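Local coordinates for protein GDSL-like Lipase (Parabacteroides distasonis, PDB 3P94) that probably hydrolyses ester bonds as a serine hydrolase of the SGNH superfamily, perhaps acting on lysophospholipids, at residues N30-G35 / A82-I87. Numbering follows the deposited sequence.
Sequences NSITDG and AGINDI
Between Asn30 and residues Ala82 to Asn85, two segments meet in a buried contact and are joined through water, with no direct hydrogen bond between them. Asn30 ND2 donates to water 1 at 2.8 Å and to water 2 at 2.7 Å. Water 1 accepts from Ile84 N as well, whereas water 2 accepts from Gly83 N and Asn85 N, so that the two waters take the bonds of three backbone N-H groups at the start of helix 84-87. Two side chains pack against that of Asn30. The methyl Ile84 CG2 lies 3.6 Å from Asn30 ND2. Asn85 ND2 reaches to 3.3 Å from Asn30 CB, the amide planes standing 69° apart, and is hydrogen-bonded elsewhere, to Gln57 O. What turns the Asn30 amide is its other end. With CG set between the backbone N and carbonyl carbon (chi1 51°), OD1 accepts from Ile32 N at 3.0 Å and caps helix 31-34, which directs ND2 across to the waters. An alanine here would probably leave Ile32 N without its cap and both waters without their common donor. Next along the chain, in one of its two conformers, Ser31 OG is hydrogen-bonded to His182 NE2, consistent with a Ser-His-Asp triad completed by Asp179. A serine placed like this, probably the nucleophile, just beyond the first strand of a flavodoxin-like parallel sheet and near the G-x-N-D sequence (Gly83 to Asp86) that follows strand 75-81, is characteristic of SGNH hydrolases.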
ATOM      1  N   ASN A  30      -0.899  -2.694  -3.597  1.00 16.42           N
ATOM      2  CA  ASN A  30      -1.798  -3.646  -4.232  1.00 16.18           C
ATOM      3  C   ASN A  30      -2.629  -2.968  -5.340  1.00 18.17           C
ATOM      4  O   ASN A  30      -2.121  -2.071  -6.021  1.00 15.53           O
ATOM      5  CB  ASN A  30      -2.690  -4.267  -3.154  1.00 19.98           C
ATOM      6  CG  ASN A  30      -3.392  -3.271  -2.240  1.00 31.16           C
ATOM      7  OD1 ASN A  30      -3.900  -2.210  -2.660  1.00 28.52           O
ATOM      8  ND2 ASN A  30      -3.454  -3.609  -0.970  1.00 14.00           N
ATOM      9  N   SER A  31      -3.899  -3.407  -5.511  1.00 14.74           N
ATOM     10  CA  SER A  31      -4.826  -2.894  -6.527  0.50 15.04           C
ATOM     11  C   SER A  31      -5.168  -1.406  -6.319  1.00 18.84           C
ATOM     12  O   SER A  31      -5.453  -0.700  -7.292  1.00 19.38           O
ATOM     13  CB  SER A  31      -6.104  -3.732  -6.558  0.50 20.03           C
ATOM     14  OG  SER A  31      -6.558  -4.046  -5.250  0.50 30.17           O
ATOM     15  N   ILE A  32      -5.130  -0.924  -5.074  1.00 16.18           N
ATOM     16  CA  ILE A  32      -5.408   0.498  -4.793  1.00 16.91           C
ATOM     17  C   ILE A  32      -4.268   1.361  -5.375  1.00 20.58           C
ATOM     18  O   ILE A  32      -4.541   2.369  -6.021  1.00 22.07           O
ATOM     19  CB  ILE A  32      -5.671   0.762  -3.291  1.00 19.53           C
ATOM     20  CG1 ILE A  32      -6.969   0.010  -2.872  1.00 20.65           C
ATOM     21  CG2 ILE A  32      -5.801   2.262  -3.016  1.00 20.02           C
ATOM     22  CD1 ILE A  32      -7.206  -0.110  -1.386  1.00 29.71           C
ATOM     23  N   THR A  33      -3.013   0.936  -5.204  1.00 16.06           N
ATOM     24  CA  THR A  33      -1.873   1.648  -5.780  1.00 14.94           C
ATOM     25  C   THR A  33      -1.882   1.426  -7.310  1.00 16.86           C
ATOM     26  O   THR A  33      -1.679   2.372  -8.064  1.00 15.66           O
ATOM     27  CB  THR A  33      -0.548   1.205  -5.109  1.00 17.23           C
ATOM     28  OG1 THR A  33      -0.640   1.431  -3.698  1.00 16.31           O
ATOM     29  CG2 THR A  33       0.660   1.963  -5.648  1.00 13.50           C
ATOM     30  N   ASP A  34      -2.151   0.184  -7.758  1.00 14.56           N
ATOM     31  CA  ASP A  34      -2.195  -0.162  -9.197  1.00 14.72           C
ATOM     32  C   ASP A  34      -3.335   0.584  -9.965  1.00 19.19           C
ATOM     33  O   ASP A  34      -3.211   0.835 -11.163  1.00 18.71           O
ATOM     34  CB  ASP A  34      -2.329  -1.685  -9.398  1.00 15.57           C
ATOM     35  CG  ASP A  34      -1.729  -2.232 -10.689  1.00 22.39           C
ATOM     36  OD1 ASP A  34      -1.182  -1.432 -11.485  1.00 21.26           O
ATOM     37  OD2 ASP A  34      -1.758  -3.461 -10.878  1.00 25.94           O
ATOM     38  N   GLY A  35      -4.404   0.958  -9.267  1.00 17.83           N
ATOM     39  CA  GLY A  35      -5.531   1.668  -9.863  1.00 17.38           C
ATOM     40  C   GLY A  35      -5.362   3.174  -9.940  1.00 20.64           C
ATOM     41  O   GLY A  35      -6.187   3.869 -10.544  1.00 20.35           O
ATOM     42  N   ALA A  82      -0.769  -1.602   2.136  1.00 16.59           N
ATOM     43  CA  ALA A  82      -0.929  -3.043   1.964  1.00 16.93           C
ATOM     44  C   ALA A  82      -1.664  -3.696   3.129  1.00 19.56           C
ATOM     45  O   ALA A  82      -1.662  -3.170   4.236  1.00 18.66           O
ATOM     46  CB  ALA A  82       0.454  -3.678   1.831  1.00 17.45           C
ATOM     47  N   GLY A  83      -2.251  -4.859   2.861  1.00 16.39           N
ATOM     48  CA  GLY A  83      -2.950  -5.641   3.872  1.00 17.08           C
ATOM     49  C   GLY A  83      -4.382  -6.015   3.551  1.00 21.73           C
ATOM     50  O   GLY A  83      -4.870  -7.017   4.083  1.00 23.79           O
ATOM     51  N   ILE A  84      -5.079  -5.224   2.700  1.00 15.54           N
ATOM     52  CA  ILE A  84      -6.481  -5.516   2.389  1.00 14.71           C
ATOM     53  C   ILE A  84      -6.639  -6.875   1.674  1.00 15.92           C
ATOM     54  O   ILE A  84      -7.593  -7.597   1.970  1.00 14.90           O
ATOM     55  CB  ILE A  84      -7.215  -4.366   1.627  1.00 17.59           C
ATOM     56  CG1 ILE A  84      -8.745  -4.525   1.717  1.00 17.39           C
ATOM     57  CG2 ILE A  84      -6.795  -4.258   0.155  1.00 17.58           C
ATOM     58  CD1 ILE A  84      -9.353  -4.472   3.108  1.00 21.37           C
ATOM     59  N   ASN A  85      -5.713  -7.236   0.768  1.00 11.54           N
ATOM     60  CA  ASN A  85      -5.846  -8.518   0.059  1.00 11.44           C
ATOM     61  C   ASN A  85      -5.501  -9.699   0.982  1.00 14.24           C
ATOM     62  O   ASN A  85      -6.005 -10.793   0.761  1.00 13.18           O
ATOM     63  CB  ASN A  85      -5.045  -8.535  -1.225  1.00  9.42           C
ATOM     64  CG  ASN A  85      -5.600  -7.550  -2.231  1.00 32.00           C
ATOM     65  OD1 ASN A  85      -6.811  -7.445  -2.464  1.00 31.00           O
ATOM     66  ND2 ASN A  85      -4.736  -6.789  -2.830  1.00 24.41           N
ATOM     67  N   ASP A  86      -4.724  -9.455   2.055  1.00 11.17           N
ATOM     68  CA  ASP A  86      -4.458 -10.469   3.088  1.00 12.41           C
ATOM     69  C   ASP A  86      -5.746 -10.739   3.872  1.00 19.23           C
ATOM     70  O   ASP A  86      -6.035 -11.886   4.204  1.00 20.94           O
ATOM     71  CB  ASP A  86      -3.381  -9.986   4.066  1.00 14.49           C
ATOM     72  CG  ASP A  86      -2.022  -9.734   3.475  1.00 20.91           C
ATOM     73  OD1 ASP A  86      -1.872  -8.726   2.742  1.00 21.12           O
ATOM     74  OD2 ASP A  86      -1.094 -10.530   3.762  1.00 22.76           O
ATOM     75  N   ILE A  87      -6.518  -9.666   4.161  1.00 16.68           N
ATOM     76  CA  ILE A  87      -7.810  -9.744   4.874  1.00 17.36           C
ATOM     77  C   ILE A  87      -8.819 -10.495   3.972  1.00 20.23           C
ATOM     78  O   ILE A  87      -9.623 -11.285   4.472  1.00 19.20           O
ATOM     79  CB  ILE A  87      -8.301  -8.323   5.328  1.00 19.67           C
ATOM     80  CG1 ILE A  87      -7.323  -7.733   6.385  1.00 19.20           C
ATOM     81  CG2 ILE A  87      -9.745  -8.361   5.900  1.00 20.44           C
ATOM     82  CD1 ILE A  87      -7.521  -6.238   6.762  1.00 20.25           C
TER
HETATM   83  O   HOH W   1      -4.272  -2.508   1.432  1.00 15.44           O
HETATM   84  O   HOH W   2      -2.932  -6.043   0.122  1.00 17.30           O